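PDB 6UY4: dihydroorotate dehydrogenase from Schistosoma mansoni, which probably oxidises (S)-dihydroorotate to orotate, using FMN as cofactor and a quinone as electron acceptor, in the de novo synthesis of UMP. Local coordinates for residues L240-D245 against M268-T273; S303-F308 against G333-E338; K310-L315 against L341-A346; I329-I334 against L350-T355. All coordinates share one frame; numbering follows the deposited sequence.

Contact 1 (L240-D245 against M268-T273). With FMN (flavin mononucleotide), chain G.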
# COMPACT_ATOMS: atom_id res chain seq x y z
N LEU A 240 2.94 8.82 -6.28
CA LEU A 240 2.26 9.58 -5.24
C LEU A 240 1.01 8.81 -4.82
O LEU A 240 0.13 8.56 -5.65
CB LEU A 240 1.90 10.98 -5.73
CG LEU A 240 1.87 12.08 -4.67
CD1 LEU A 240 3.22 12.19 -3.99
CD2 LEU A 240 1.46 13.41 -5.29
N LYS A 241 0.94 8.45 -3.54
CA LYS A 241 -0.19 7.69 -3.01
C LYS A 241 -1.09 8.64 -2.23
O LYS A 241 -0.64 9.32 -1.30
CB LYS A 241 0.31 6.55 -2.11
CG LYS A 241 -0.79 5.63 -1.61
CD LYS A 241 -0.20 4.43 -0.89
CE LYS A 241 -1.27 3.48 -0.42
NZ LYS A 241 -0.69 2.28 0.24
N ILE A 242 -2.37 8.68 -2.61
CA ILE A 242 -3.31 9.63 -2.04
C ILE A 242 -4.38 8.88 -1.25
O ILE A 242 -4.45 7.65 -1.26
CB ILE A 242 -3.96 10.51 -3.13
CG1 ILE A 242 -4.89 9.67 -4.00
CG2 ILE A 242 -2.89 11.18 -3.98
CD1 ILE A 242 -5.64 10.47 -5.04
N SER A 243 -5.22 9.65 -0.56
CA SER A 243 -6.35 9.26 0.27
C SER A 243 -7.65 9.37 -0.52
O SER A 243 -7.80 10.27 -1.35
CB SER A 243 -6.43 10.15 1.51
OG SER A 243 -7.59 9.86 2.27
N PRO A 244 -8.60 8.46 -0.29
CA PRO A 244 -9.89 8.53 -0.99
C PRO A 244 -10.85 9.55 -0.41
O PRO A 244 -11.96 9.70 -0.93
CB PRO A 244 -10.44 7.11 -0.83
CG PRO A 244 -9.88 6.66 0.48
CD PRO A 244 -8.51 7.27 0.58
N ASP A 245 -10.47 10.26 0.66
CA ASP A 245 -11.34 11.20 1.34
C ASP A 245 -11.16 12.63 0.87
O ASP A 245 -11.79 13.54 1.42
CB ASP A 245 -11.13 11.11 2.85
CG ASP A 245 -11.34 9.71 3.39
OD1 ASP A 245 -12.19 8.99 2.82
OD2 ASP A 245 -10.66 9.34 4.37
N MET A 268 0.58 7.41 -9.91
CA MET A 268 -0.17 7.62 -8.68
C MET A 268 -0.77 6.31 -8.20
O MET A 268 -1.00 5.38 -8.97
CB MET A 268 -1.28 8.66 -8.87
CG MET A 268 -0.77 10.06 -9.16
SD MET A 268 -2.11 11.27 -9.28
CE MET A 268 -2.88 11.07 -7.68
N ILE A 269 -1.02 6.25 -6.89
CA ILE A 269 -1.60 5.08 -6.24
C ILE A 269 -2.88 5.53 -5.56
O ILE A 269 -2.87 6.42 -4.70
CB ILE A 269 -0.63 4.46 -5.22
CG1 ILE A 269 0.61 3.91 -5.94
CG2 ILE A 269 -1.32 3.36 -4.43
CD1 ILE A 269 1.62 3.26 -5.01
N ILE A 270 -4.00 4.91 -5.94
CA ILE A 270 -5.32 5.25 -5.42
C ILE A 270 -5.97 3.96 -4.94
O ILE A 270 -6.29 3.08 -5.75
CB ILE A 270 -6.20 5.94 -6.47
CG1 ILE A 270 -5.51 7.19 -7.04
CG2 ILE A 270 -7.55 6.30 -5.88
CD1 ILE A 270 -4.74 6.94 -8.32
N SER A 271 -6.18 3.83 -3.63
CA SER A 271 -5.83 4.86 -2.65
C SER A 271 -5.40 4.22 -1.33
O SER A 271 -5.11 3.02 -1.28
CB SER A 271 -7.01 5.80 -2.40
OG SER A 271 -8.13 5.08 -1.90
N ASN A 272 -5.38 5.02 -0.27
CA ASN A 272 -5.07 4.51 1.06
C ASN A 272 -6.36 4.15 1.79
O ASN A 272 -7.32 3.69 1.17
CB ASN A 272 -4.26 5.54 1.86
CG ASN A 272 -3.38 4.91 2.92
OD1 ASN A 272 -3.82 4.05 3.68
ND2 ASN A 272 -2.12 5.33 2.98
N THR A 273 -6.40 4.35 3.11
CA THR A 273 -7.55 3.99 3.92
C THR A 273 -8.46 5.19 4.16
O THR A 273 -8.06 6.34 3.99
CB THR A 273 -7.10 3.40 5.26
OG1 THR A 273 -6.26 4.34 5.94
CG2 THR A 273 -6.32 2.11 5.04
N1 FMN G . -0.22 2.23 3.40
C2 FMN G . 0.97 2.92 3.26
O2 FMN G . 1.14 3.64 2.28
N3 FMN G . 1.96 2.80 4.21
C4 FMN G . 1.77 1.99 5.31
O4 FMN G . 2.66 1.88 6.15
C4A FMN G . 0.58 1.29 5.46
N5 FMN G . 0.39 0.48 6.56
C5A FMN G . -0.80 -0.21 6.70
C6 FMN G . -0.98 -1.03 7.81
C7 FMN G . -2.17 -1.73 7.97
C7M FMN G . -2.37 -2.61 9.17
C8 FMN G . -3.18 -1.61 7.01
C8M FMN G . -4.47 -2.37 7.18
C9 FMN G . -2.99 -0.79 5.91
C9A FMN G . -1.80 -0.09 5.75
N10 FMN G . -1.60 0.72 4.64
C10 FMN G . -0.42 1.41 4.50
C1' FMN G . -2.67 0.87 3.60
C2' FMN G . -2.53 -0.21 2.54
O2' FMN G . -1.23 -0.20 2.00
C3' FMN G . -3.53 0.01 1.41
O3' FMN G . -3.41 1.33 0.93
C4' FMN G . -4.97 -0.24 1.84
O4' FMN G . -5.01 -1.11 2.96
C5' FMN G . -5.72 -0.88 0.69
O5' FMN G . -6.97 -1.37 1.11
P FMN G . -7.23 -2.95 1.06
O1P FMN G . -8.65 -3.21 1.49
O2P FMN G . -6.99 -3.48 -0.33
O3P FMN G . -6.29 -3.62 2.03
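Lys241 leans on Ile269 of the adjacent strand, its CG 3.7 Å from Ile269 CG2, before running on to the flavin. CG stands anti to the backbone N (chi1 -174°), and the extended chain beyond it delivers NZ between the ribityl chain and the pyrimidine edge of the isoalloxazine. Lys241 NZ donates to FMN O3' at 3.0 Å and also to FMN O2 and N1, with a weak bond to O2'. A lysine beside N1 and O2 would be expected to stabilise negative charge on a reduced flavin. From segment 268-273, Ser271 O receives a weak bond from FMN O3', and Asn272 OD1 lies 3.4 Å from FMN C1'. The peptide bond before Ser271 is cis, and just past it Asn272 N donates to Ile242 O (3.0 Å), which lies with the donor in its carbonyl plane.

Strands 238-242 and 267-270, together with helix 248-259, form a beta-alpha-beta unit of the TIM barrel, and the cofactor is met at their C-terminal ends. The strands are parallel, their short axes inclined by 22°. Ile269 N bonds to Leu240 O at 2.9 Å, and Ile242 N to Ile269 O at 3.1 Å.

On the face carrying Ile242, Met268 bends at chi3 (57°) and sets CE 3.7 Å from Ile242 CG2, while Ile242 CD1 lies 3.8 Å from Ile270 CG1, the two isoleucines side by side. Helix 305-321 covers Met268 and Ile270 through Val318, Cys314 and Leu315. Farther along, the Pro244 ring rests against the Ser271 side chain, and Asp245 OD1 forms a salt bridge with Lys310.

Contact 2 (S303-F308 against G333-E338). With FMN (flavin mononucleotide), chain G.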
# COMPACT_ATOMS: atom_id res chain seq x y z
N SER A 303 -9.84 -0.36 6.06
CA SER A 303 -9.47 -1.08 4.86
C SER A 303 -10.30 -2.35 4.74
O SER A 303 -10.90 -2.81 5.72
CB SER A 303 -7.97 -1.44 4.86
OG SER A 303 -7.64 -2.23 5.98
N GLY A 304 -10.35 -2.90 3.54
CA GLY A 304 -11.12 -4.10 3.27
C GLY A 304 -12.25 -3.83 2.29
O GLY A 304 -12.30 -2.80 1.61
N ARG A 305 -13.17 -4.79 2.24
CA ARG A 305 -14.28 -4.71 1.29
C ARG A 305 -15.10 -3.43 1.39
O ARG A 305 -15.48 -2.90 0.33
CB ARG A 305 -15.17 -5.95 1.43
CG ARG A 305 -14.41 -7.26 1.47
CD ARG A 305 -15.30 -8.43 1.10
NE ARG A 305 -15.68 -8.41 -0.31
CZ ARG A 305 -16.40 -9.35 -0.91
NH1 ARG A 305 -16.82 -10.40 -0.22
NH2 ARG A 305 -16.69 -9.24 -2.20
N PRO A 306 -15.42 -2.89 2.57
CA PRO A 306 -16.17 -1.62 2.62
C PRO A 306 -15.46 -0.46 1.93
O PRO A 306 -16.09 0.59 1.73
CB PRO A 306 -16.33 -1.35 4.12
CG PRO A 306 -16.26 -2.69 4.74
CD PRO A 306 -15.27 -3.46 3.93
N LEU A 307 -14.19 -0.61 1.57
CA LEU A 307 -13.43 0.45 0.92
C LEU A 307 -13.52 0.40 -0.60
O LEU A 307 -13.29 1.43 -1.25
CB LEU A 307 -11.96 0.38 1.35
CG LEU A 307 -10.96 1.39 0.78
CD1 LEU A 307 -11.35 2.80 1.15
CD2 LEU A 307 -9.55 1.07 1.26
N PHE A 308 -13.87 -0.75 -1.17
CA PHE A 308 -13.75 -0.94 -2.62
C PHE A 308 -14.57 0.09 -3.39
O PHE A 308 -14.08 0.65 -4.38
CB PHE A 308 -14.18 -2.35 -3.01
CG PHE A 308 -14.37 -2.53 -4.48
CD1 PHE A 308 -13.28 -2.70 -5.32
CD2 PHE A 308 -15.64 -2.53 -5.04
CE1 PHE A 308 -13.45 -2.87 -6.68
CE2 PHE A 308 -15.82 -2.69 -6.40
CZ PHE A 308 -14.72 -2.86 -7.22
N GLY A 333 -9.80 -2.73 -1.12
CA GLY A 333 -10.99 -3.56 -1.13
C GLY A 333 -11.04 -4.63 -2.19
O GLY A 333 -12.13 -5.15 -2.48
N ILE A 334 -9.91 -5.00 -2.78
CA ILE A 334 -9.88 -6.06 -3.78
C ILE A 334 -9.94 -7.40 -3.05
O ILE A 334 -9.01 -7.77 -2.34
CB ILE A 334 -8.63 -5.97 -4.67
CG1 ILE A 334 -8.71 -4.74 -5.57
CG2 ILE A 334 -8.48 -7.23 -5.50
CD1 ILE A 334 -7.54 -4.62 -6.52
N SER A 335 -11.05 -8.12 -3.24
CA SER A 335 -11.21 -9.44 -2.64
C SER A 335 -11.41 -10.56 -3.65
O SER A 335 -11.28 -11.73 -3.28
CB SER A 335 -12.40 -9.45 -1.67
OG SER A 335 -12.16 -8.59 -0.56
N CYS A 336 -11.71 -10.25 -4.91
CA CYS A 336 -11.88 -11.26 -5.94
C CYS A 336 -11.38 -10.67 -7.26
O CYS A 336 -10.77 -9.58 -7.29
CB CYS A 336 -13.33 -11.73 -6.02
SG CYS A 336 -14.51 -10.45 -6.46
N GLY A 337 -11.63 -11.38 -8.36
CA GLY A 337 -11.09 -10.96 -9.64
C GLY A 337 -11.84 -9.79 -10.26
O GLY A 337 -11.24 -8.92 -10.89
N GLU A 338 -13.17 -9.76 -10.08
CA GLU A 338 -13.95 -8.70 -10.70
C GLU A 338 -13.68 -7.35 -10.05
O GLU A 338 -13.86 -6.31 -10.69
CB GLU A 338 -15.44 -9.05 -10.64
CG GLU A 338 -16.07 -8.93 -9.27
CD GLU A 338 -17.57 -9.10 -9.30
OE1 GLU A 338 -18.14 -9.19 -10.41
OE2 GLU A 338 -18.19 -9.14 -8.22
N1 FMN G . -0.22 2.23 3.40
C2 FMN G . 0.97 2.92 3.26
O2 FMN G . 1.14 3.64 2.28
N3 FMN G . 1.96 2.80 4.21
C4 FMN G . 1.77 1.99 5.31
O4 FMN G . 2.66 1.88 6.15
C4A FMN G . 0.58 1.29 5.46
N5 FMN G . 0.39 0.48 6.56
C5A FMN G . -0.80 -0.21 6.70
C6 FMN G . -0.98 -1.03 7.81
C7 FMN G . -2.17 -1.73 7.97
C7M FMN G . -2.37 -2.61 9.17
C8 FMN G . -3.18 -1.61 7.01
C8M FMN G . -4.47 -2.37 7.18
C9 FMN G . -2.99 -0.79 5.91
C9A FMN G . -1.80 -0.09 5.75
N10 FMN G . -1.60 0.72 4.64
C10 FMN G . -0.42 1.41 4.50
C1' FMN G . -2.67 0.87 3.60
C2' FMN G . -2.53 -0.21 2.54
O2' FMN G . -1.23 -0.20 2.00
C3' FMN G . -3.53 0.01 1.41
O3' FMN G . -3.41 1.33 0.93
C4' FMN G . -4.97 -0.24 1.84
O4' FMN G . -5.01 -1.11 2.96
C5' FMN G . -5.72 -0.88 0.69
O5' FMN G . -6.97 -1.37 1.11
P FMN G . -7.23 -2.95 1.06
O1P FMN G . -8.65 -3.21 1.49
O2P FMN G . -6.99 -3.48 -0.33
O3P FMN G . -6.29 -3.62 2.03
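Ser335 CB sits over one face of the Arg305 guanidinium, while Ser335 OG lies beside the aliphatic part, 3.3 Å from Arg305 CG. A bend at chi3 (69°) brings Arg305 NE to 3.7 Å from Ser335 CB, and Glu135 touches the arginine from outside the two segments. Phe308 approaches from another direction. Its CB comes within 3.5 Å of Gly333 O, an oxygen set obliquely to the ring. Asp339 and Ser342 of helix 337-346 pack on the same phenyl group.

Gly333, whose backbone has a positive phi (79°), packs beside Phe308 and Gly304. Having no side chain, it can nestle against the start of helix 305-321, its CA 3.1 Å from Gly304 O.

The two segments exchange no hydrogen bond of their own; the FMN phosphate bridges them instead. Gly304 N donates to FMN O1P at 2.7 Å and Gly333 N to the same O1P at 2.9 Å, with a weak second bond from Gly333 N to O2P. Thr355 holds another oxygen of the phosphate, O3P. Two backbone N-H groups thus converge on O1P, which implies that at this oxygen the negative charge is probably met largely by peptide dipoles.

Contact 3 (K310-L315 against L341-A346)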
# COMPACT_ATOMS: atom_id res chain seq x y z
N LYS A 310 -15.63 3.16 -2.67
CA LYS A 310 -15.14 4.53 -2.62
C LYS A 310 -13.79 4.67 -3.31
O LYS A 310 -13.59 5.56 -4.14
CB LYS A 310 -15.06 5.02 -1.18
CG LYS A 310 -14.88 6.52 -1.05
CD LYS A 310 -15.00 6.97 0.40
CE LYS A 310 -14.97 8.49 0.51
NZ LYS A 310 -15.11 8.95 1.91
N SER A 311 -12.84 3.78 -2.98
CA SER A 311 -11.50 3.88 -3.56
C SER A 311 -11.52 3.70 -5.07
O SER A 311 -10.67 4.26 -5.77
CB SER A 311 -10.57 2.86 -2.91
OG SER A 311 -11.02 1.54 -3.13
N THR A 312 -12.48 2.92 -5.59
CA THR A 312 -12.58 2.75 -7.03
C THR A 312 -13.12 4.01 -7.70
O THR A 312 -12.61 4.45 -8.74
CB THR A 312 -13.47 1.55 -7.36
OG1 THR A 312 -12.93 0.37 -6.74
CG2 THR A 312 -13.53 1.33 -8.87
N ASP A 313 -14.16 4.61 -7.11
CA ASP A 313 -14.70 5.86 -7.64
C ASP A 313 -13.63 6.95 -7.65
O ASP A 313 -13.51 7.69 -8.63
CB ASP A 313 -15.91 6.31 -6.82
CG ASP A 313 -17.12 5.43 -7.05
OD1 ASP A 313 -17.24 4.84 -8.14
OD2 ASP A 313 -17.97 5.34 -6.13
N CYS A 314 -12.85 7.05 -6.57
CA CYS A 314 -11.76 8.02 -6.53
C CYS A 314 -10.76 7.75 -7.64
O CYS A 314 -10.27 8.68 -8.29
CB CYS A 314 -11.08 7.98 -5.17
SG CYS A 314 -9.70 9.14 -4.99
N LEU A 315 -10.44 6.47 -7.88
CA LEU A 315 -9.55 6.11 -8.98
C LEU A 315 -10.14 6.54 -10.32
O LEU A 315 -9.45 7.10 -11.17
CB LEU A 315 -9.29 4.61 -8.96
CG LEU A 315 -8.55 4.04 -10.17
CD1 LEU A 315 -7.11 4.54 -10.21
CD2 LEU A 315 -8.59 2.52 -10.18
N LEU A 341 -10.58 -6.21 -11.81
CA LEU A 341 -10.93 -5.85 -13.18
C LEU A 341 -11.68 -4.53 -13.23
O LEU A 341 -11.53 -3.75 -14.18
CB LEU A 341 -11.77 -6.97 -13.82
CG LEU A 341 -12.11 -6.77 -15.29
CD1 LEU A 341 -10.84 -6.53 -16.10
CD2 LEU A 341 -12.87 -7.98 -15.84
N SER A 342 -12.50 -4.25 -12.21
CA SER A 342 -13.17 -2.95 -12.14
C SER A 342 -12.16 -1.82 -12.03
O SER A 342 -12.31 -0.78 -12.69
CB SER A 342 -14.14 -2.93 -10.95
OG SER A 342 -15.12 -3.95 -11.07
N LYS A 343 -11.13 -2.00 -11.20
CA LYS A 343 -10.10 -0.98 -11.07
C LYS A 343 -9.28 -0.85 -12.34
O LYS A 343 -8.95 0.27 -12.76
CB LYS A 343 -9.19 -1.29 -9.88
CG LYS A 343 -9.87 -1.16 -8.52
CD LYS A 343 -8.87 -1.34 -7.39
CE LYS A 343 -9.54 -1.23 -6.03
NZ LYS A 343 -10.15 0.11 -5.80
N LEU A 344 -8.93 -1.98 -12.97
CA LEU A 344 -8.15 -1.92 -14.20
C LEU A 344 -8.93 -1.25 -15.32
O LEU A 344 -8.37 -0.49 -16.11
CB LEU A 344 -7.71 -3.32 -14.61
CG LEU A 344 -6.68 -4.02 -13.72
CD1 LEU A 344 -6.35 -5.40 -14.25
CD2 LEU A 344 -5.42 -3.18 -13.58
N ASN A 345 -10.24 -1.52 -15.41
CA ASN A 345 -11.06 -0.85 -16.42
C ASN A 345 -11.27 0.62 -16.09
O ASN A 345 -11.48 1.43 -16.99
CB ASN A 345 -12.40 -1.56 -16.56
CG ASN A 345 -12.27 -2.94 -17.19
OD1 ASN A 345 -11.35 -3.19 -17.98
ND2 ASN A 345 -13.19 -3.83 -16.86
N ALA A 346 -11.23 0.98 -14.80
CA ALA A 346 -11.42 2.37 -14.40
C ALA A 346 -10.23 3.25 -14.72
O ALA A 346 -10.36 4.48 -14.68
CB ALA A 346 -11.73 2.44 -12.90
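Lys343 reaches Ser311 and Thr312 through one bend at its tip. CG is anti to the carbonyl carbon, the next two torsions are extended, and chi4 (-62°) turns NZ toward the two hydroxyls. Ser311 OG meets it from the crowded position between backbone N and carbonyl carbon (chi1 61°). Lys343 NZ donates to Thr312 OG1 at 2.9 Å and to Ser311 OG at 3.2 Å.

Each hydroxyl has a second, intrahelical partner one turn earlier: Thr312 OG1 bonds to Phe308 O and Ser311 OG to Leu307 O. The buried ammonium group is therefore received by two hydroxyls that are themselves steered by main-chain carbonyls, a compact case of second-shell positioning.

One turn on from Ser311 and Thr312, the contact becomes apolar. Leu315 CD2 inserts against the other helix, 3.4 Å from Lys343 O, 3.9 Å from Lys343 CB and 4.2 Å from Ala346 CB.

The helices run nearly parallel, their short axes 9.5 Å apart at closest approach and inclined by 15°. They are neighbours in the outer layer of the TIM barrel. Leu315 also touches Ile270 of strand 267-270, Lys343 touches Val351 of strand 350-353, and strand 328-331 is the one that links helices 305-321 and 337-346 in the chain.

Contact 4 (I329-I334 against L350-T355). With FMN (flavin mononucleotide), chain G.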
# COMPACT_ATOMS: atom_id res chain seq x y z
N ILE A 329 -2.21 2.84 -9.92
CA ILE A 329 -2.26 1.59 -9.18
C ILE A 329 -3.52 1.61 -8.32
O ILE A 329 -3.60 2.37 -7.34
CB ILE A 329 -1.01 1.38 -8.32
CG1 ILE A 329 0.24 1.32 -9.20
CG2 ILE A 329 -1.14 0.12 -7.49
CD1 ILE A 329 1.51 0.99 -8.44
N GLY A 330 -4.50 0.80 -8.69
CA GLY A 330 -5.73 0.71 -7.93
C GLY A 330 -5.60 -0.16 -6.70
O GLY A 330 -5.31 -1.36 -6.81
N VAL A 331 -5.79 0.43 -5.52
CA VAL A 331 -5.66 -0.29 -4.26
C VAL A 331 -6.90 -0.01 -3.42
O VAL A 331 -7.43 1.11 -3.43
CB VAL A 331 -4.38 0.12 -3.49
CG1 VAL A 331 -4.05 -0.91 -2.43
CG2 VAL A 331 -3.21 0.30 -4.45
N GLY A 332 -7.36 -1.02 -2.69
CA GLY A 332 -8.46 -0.83 -1.77
C GLY A 332 -9.65 -1.74 -1.99
O GLY A 332 -10.43 -1.54 -2.92
N GLY A 333 -9.80 -2.73 -1.12
CA GLY A 333 -10.99 -3.56 -1.13
C GLY A 333 -11.04 -4.63 -2.19
O GLY A 333 -12.13 -5.15 -2.48
N ILE A 334 -9.91 -5.00 -2.78
CA ILE A 334 -9.88 -6.06 -3.78
C ILE A 334 -9.94 -7.40 -3.05
O ILE A 334 -9.01 -7.77 -2.34
CB ILE A 334 -8.63 -5.97 -4.67
CG1 ILE A 334 -8.71 -4.74 -5.57
CG2 ILE A 334 -8.48 -7.23 -5.50
CD1 ILE A 334 -7.54 -4.62 -6.52
N LEU A 350 -1.92 -1.19 -12.52
CA LEU A 350 -1.56 -2.20 -11.53
C LEU A 350 -2.60 -2.17 -10.42
O LEU A 350 -3.35 -1.21 -10.26
CB LEU A 350 -0.16 -1.96 -10.96
CG LEU A 350 1.01 -2.09 -11.93
CD1 LEU A 350 2.32 -1.72 -11.25
CD2 LEU A 350 1.09 -3.50 -12.50
N VAL A 351 -2.64 -3.25 -9.64
CA VAL A 351 -3.55 -3.36 -8.50
C VAL A 351 -2.80 -3.94 -7.31
O VAL A 351 -1.87 -4.74 -7.47
CB VAL A 351 -4.80 -4.20 -8.84
CG1 VAL A 351 -5.68 -3.49 -9.85
CG2 VAL A 351 -4.40 -5.58 -9.35
N GLN A 352 -3.22 -3.53 -6.12
CA GLN A 352 -2.61 -4.00 -4.88
C GLN A 352 -3.71 -4.33 -3.87
O GLN A 352 -4.85 -3.86 -3.98
CB GLN A 352 -1.65 -2.97 -4.28
CG GLN A 352 -0.44 -2.66 -5.14
CD GLN A 352 0.40 -1.52 -4.59
OE1 GLN A 352 0.06 -0.93 -3.56
NE2 GLN A 352 1.49 -1.21 -5.27
N LEU A 353 -3.36 -5.15 -2.89
CA LEU A 353 -4.30 -5.57 -1.86
C LEU A 353 -3.55 -5.74 -0.54
O LEU A 353 -2.32 -5.70 -0.49
CB LEU A 353 -5.02 -6.87 -2.26
CG LEU A 353 -4.18 -8.10 -2.60
CD1 LEU A 353 -3.90 -8.95 -1.36
CD2 LEU A 353 -4.85 -8.93 -3.68
N TYR A 354 -4.32 -5.94 0.53
CA TYR A 354 -3.76 -6.10 1.86
C TYR A 354 -4.74 -6.87 2.74
O TYR A 354 -4.41 -7.96 3.24
CB TYR A 354 -3.44 -4.74 2.48
CG TYR A 354 -2.60 -4.77 3.74
CD1 TYR A 354 -1.36 -4.16 3.78
CD2 TYR A 354 -3.05 -5.41 4.90
CE1 TYR A 354 -0.59 -4.17 4.93
CE2 TYR A 354 -2.29 -5.43 6.04
CZ TYR A 354 -1.06 -4.81 6.05
OH TYR A 354 -0.29 -4.83 7.20
N THR A 355 -5.93 -6.31 2.94
CA THR A 355 -6.88 -6.90 3.88
C THR A 355 -7.36 -8.26 3.40
O THR A 355 -7.50 -9.20 4.20
CB THR A 355 -8.06 -5.96 4.09
OG1 THR A 355 -7.59 -4.70 4.58
CG2 THR A 355 -9.05 -6.54 5.08
N1 FMN G . -0.22 2.23 3.40
C2 FMN G . 0.97 2.92 3.26
O2 FMN G . 1.14 3.64 2.28
N3 FMN G . 1.96 2.80 4.21
C4 FMN G . 1.77 1.99 5.31
O4 FMN G . 2.66 1.88 6.15
C4A FMN G . 0.58 1.29 5.46
N5 FMN G . 0.39 0.48 6.56
C5A FMN G . -0.80 -0.21 6.70
C6 FMN G . -0.98 -1.03 7.81
C7 FMN G . -2.17 -1.73 7.97
C7M FMN G . -2.37 -2.61 9.17
C8 FMN G . -3.18 -1.61 7.01
C8M FMN G . -4.47 -2.37 7.18
C9 FMN G . -2.99 -0.79 5.91
C9A FMN G . -1.80 -0.09 5.75
N10 FMN G . -1.60 0.72 4.64
C10 FMN G . -0.42 1.41 4.50
C1' FMN G . -2.67 0.87 3.60
C2' FMN G . -2.53 -0.21 2.54
O2' FMN G . -1.23 -0.20 2.00
C3' FMN G . -3.53 0.01 1.41
O3' FMN G . -3.41 1.33 0.93
C4' FMN G . -4.97 -0.24 1.84
O4' FMN G . -5.01 -1.11 2.96
C5' FMN G . -5.72 -0.88 0.69
O5' FMN G . -6.97 -1.37 1.11
P FMN G . -7.23 -2.95 1.06
O1P FMN G . -8.65 -3.21 1.49
O2P FMN G . -6.99 -3.48 -0.33
O3P FMN G . -6.29 -3.62 2.03
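Ile329 and Leu350 stand side by side on paired strands, pointing the same way, with Ile329 CG1 3.7 Å from Leu350 CB. Beyond them Gln352 lies across two branched neighbours. Its CG is anti to the carbonyl carbon (chi1 -64°) and the chain beyond is extended; Ile329 CG2 packs 3.7 Å from Gln352 CD, and Val331 CG2 lies 3.6 Å from Gln352 CB. Ile329 CG2 also bears on CG and NE2, and Val331 CG2 on OE1, so the two methyl bumps share the length of the glutamine, whose NE2 is held by Glu111 and His109.

The reverse face has a dip at Gly330, over which Lys343 of helix 337-346 lies. Val351 CB borders this spot, and Ile334 crosses that side chain at about a right angle, its CD1 3.6 Å away from Val351 CB. Gly330 itself joins the strands twice: its N donates to Leu350 O at 2.8 Å, and its O receives Gln352 N at 3.1 Å.

At the C-terminal ends FMN takes over. The Tyr354 ring offers one face to the flavin, with FMN C8 3.9 Å above its plane and shifted toward the rim. Thr355 N bonds to FMN O3P at 2.9 Å, joined by Thr355 OG1. Strand 328-331, helix 337-346 and strand 350-353 form a beta-alpha-beta unit, and the phosphate, lying between the Gly333 loop and the start of helix 355-360, occupies the standard phosphate-binding site of flavin-dependent TIM barrels.

In the fold
Contacts 1 and 4 are adjacent parts of one parallel sheet: Ile270 N lies 2.9 Å from Ile329 O and Ile270 O 2.7 Å from Val331 N, probable hydrogen bonds between strands 267-270 and 328-331. Contact 1 serves the flavin's pyrimidine edge and ribityl chain; contacts 2 and 4, centres 7 Å apart and sharing Gly333 and Ile334, hold the phosphate, and contact 4 also covers the dimethylbenzene end. Ser303 OG and Thr355 OG1, 2.8 Å apart, probably hydrogen-bond and tie these two together. Contact 3 forms the layer behind, the Ser311 side chain about 7 Å from FMN, and meets contact 1 where Ser311 CB packs 3.4 Å from Ser271 OG. The bound inhibitor, a naphthoquinone, lies about 10 Å from the Leu353 side chain.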